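Local coordinates for protein putative conjugative transposon recombinase (Clostridium difficile, PDB 3G13) that probably binds DNA and exchanges its strands as a serine recombinase of a conjugative transposon, this piece being its N-terminal resolvase domain, at residues K26-V29 with Q30-D34. Sequence-based numbering, arbitrary orientation.
Sequences KSQV and QYYTD
Thr33 grips the carbonyl of Val29, one helical turn earlier, with two donors. Its hydroxyl OG1 lies 2.7 Å from Val29 O, and its backbone N completes an ordinary i to i+4 bond of 3.0 Å between Thr33 N and the same Val29 O. The two donors come from opposite faces of the carbonyl plane, the hydroxyl tilted 33° out of it. A chi1 of -57° places OG1 beside the backbone N, which brings the hydroxyl back over the preceding turn; its proton is thus spent within the helix. Val29 and Thr33 run side by side in the same direction, with Val29 CG1 4.0 Å from Thr33 OG1, and both side chains rest on Ile47 of strand 42-51.

Gln28 and Tyr32 form the buried counterpart. Besides the backbone bond from Tyr32 N to Gln28 O, nearly straight at 176°, Gln28 O lies oblique to the Tyr32 ring, 3.2 Å from its CD2. The polar ends are linked more loosely: a water donates to Gln28 OE1 at 2.9 Å and, weakly, to Tyr32 OH at 3.5 Å. Firmer anchors lie outside, since Gln28 NE2 bonds to Arg13 O and Tyr32 OH to Glu111 OE1. Over one face of the Tyr32 ring sits the neighbouring Tyr31, whose CD2 stands 3.8 Å above the ring plane.

On another side of the helix, Gln30 CG packs 3.4 Å from Lys26 O, the acceptor of Gln30 N. Tyr32 also touches Ala10 and Cys12 of strand 6-14, so helix 25-37 lies against both flanking strands as the crossover of a beta-alpha-beta unit in the resolvase-type domain.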
loop_
_atom_site.group_PDB
_atom_site.type_symbol
_atom_site.label_atom_id
_atom_site.label_comp_id
_atom_site.label_asym_id
_atom_site.label_seq_id
_atom_site.Cartn_x
_atom_site.Cartn_y
_atom_site.Cartn_z
ATOM N N LYS A 26 -27.343 15.382 0.652
ATOM C CA LYS A 26 -27.803 16.342 1.663
ATOM C C LYS A 26 -27.203 16.091 3.048
ATOM O O LYS A 26 -26.750 17.051 3.693
ATOM C CB LYS A 26 -29.332 16.362 1.785
ATOM C CG LYS A 26 -29.993 16.881 0.566
ATOM C CD LYS A 26 -31.490 17.020 0.783
ATOM C CE LYS A 26 -32.193 17.452 -0.500
ATOM N NZ LYS A 26 -33.667 17.607 -0.225
ATOM N N SER A 27 -27.222 14.835 3.509
ATOM C CA SER A 27 -26.623 14.501 4.819
ATOM C C SER A 27 -25.134 14.858 4.888
ATOM O O SER A 27 -24.668 15.376 5.892
ATOM C CB SER A 27 -26.799 13.022 5.171
ATOM O OG SER A 27 -28.170 12.709 5.353
ATOM N N GLN A 28 -24.388 14.557 3.824
ATOM C CA GLN A 28 -22.979 14.896 3.767
ATOM C C GLN A 28 -22.703 16.388 3.668
ATOM O O GLN A 28 -21.787 16.887 4.298
ATOM C CB GLN A 28 -22.284 14.140 2.629
ATOM C CG GLN A 28 -22.222 12.647 2.904
ATOM C CD GLN A 28 -21.378 11.910 1.867
ATOM O OE1 GLN A 28 -20.150 11.907 1.949
ATOM N NE2 GLN A 28 -22.037 11.282 0.895
ATOM N N VAL A 29 -23.497 17.099 2.872
ATOM C CA VAL A 29 -23.418 18.540 2.869
ATOM C C VAL A 29 -23.611 19.126 4.282
ATOM O O VAL A 29 -22.816 19.986 4.716
ATOM C CB VAL A 29 -24.382 19.186 1.819
ATOM C CG1 VAL A 29 -24.459 20.712 2.005
ATOM C CG2 VAL A 29 -23.867 18.859 0.381
ATOM N N GLN A 30 -24.640 18.674 4.999
ATOM C CA GLN A 30 -24.829 19.205 6.360
ATOM C C GLN A 30 -23.692 18.798 7.312
ATOM O O GLN A 30 -23.245 19.608 8.100
ATOM C CB GLN A 30 -26.169 18.769 6.977
ATOM C CG GLN A 30 -27.399 19.216 6.197
ATOM C CD GLN A 30 -28.660 18.969 6.997
ATOM O OE1 GLN A 30 -28.626 18.961 8.231
ATOM N NE2 GLN A 30 -29.766 18.766 6.314
ATOM N N TYR A 31 -23.249 17.541 7.231
ATOM C CA TYR A 31 -22.188 17.065 8.102
ATOM C C TYR A 31 -20.937 17.941 7.955
ATOM O O TYR A 31 -20.433 18.473 8.953
ATOM C CB TYR A 31 -21.830 15.586 7.836
ATOM C CG TYR A 31 -20.592 15.210 8.608
ATOM C CD1 TYR A 31 -20.657 14.977 9.978
ATOM C CD2 TYR A 31 -19.345 15.149 7.982
ATOM C CE1 TYR A 31 -19.488 14.687 10.712
ATOM C CE2 TYR A 31 -18.196 14.851 8.697
ATOM C CZ TYR A 31 -18.272 14.613 10.046
ATOM O OH TYR A 31 -17.128 14.314 10.764
ATOM N N TYR A 32 -20.436 18.082 6.726
ATOM C CA TYR A 32 -19.200 18.849 6.498
ATOM C C TYR A 32 -19.342 20.329 6.759
ATOM O O TYR A 32 -18.421 20.941 7.247
ATOM C CB TYR A 32 -18.649 18.615 5.094
ATOM C CG TYR A 32 -18.022 17.247 4.949
ATOM C CD1 TYR A 32 -16.824 16.935 5.612
ATOM C CD2 TYR A 32 -18.631 16.261 4.146
ATOM C CE1 TYR A 32 -16.236 15.651 5.464
ATOM C CE2 TYR A 32 -18.063 15.001 3.987
ATOM C CZ TYR A 32 -16.863 14.693 4.646
ATOM O OH TYR A 32 -16.317 13.431 4.473
ATOM N N THR A 33 -20.511 20.901 6.463
ATOM C CA THR A 33 -20.709 22.329 6.700
ATOM C C THR A 33 -20.614 22.618 8.201
ATOM O O THR A 33 -19.928 23.530 8.602
ATOM C CB THR A 33 -22.065 22.850 6.126
ATOM O OG1 THR A 33 -22.102 22.556 4.727
ATOM C CG2 THR A 33 -22.183 24.350 6.307
ATOM N N ASP A 34 -21.303 21.816 8.988
ATOM C CA ASP A 34 -21.300 21.940 10.426
ATOM C C ASP A 34 -19.910 21.608 11.007
ATOM O O ASP A 34 -19.408 22.342 11.857
ATOM C CB ASP A 34 -22.371 21.018 10.992
ATOM C CG ASP A 34 -22.319 20.900 12.508
ATOM O OD1 ASP A 34 -22.779 21.845 13.219
ATOM O OD2 ASP A 34 -21.829 19.849 12.967
HETATM O O HOH W 1 -19.193 11.459 4.651
#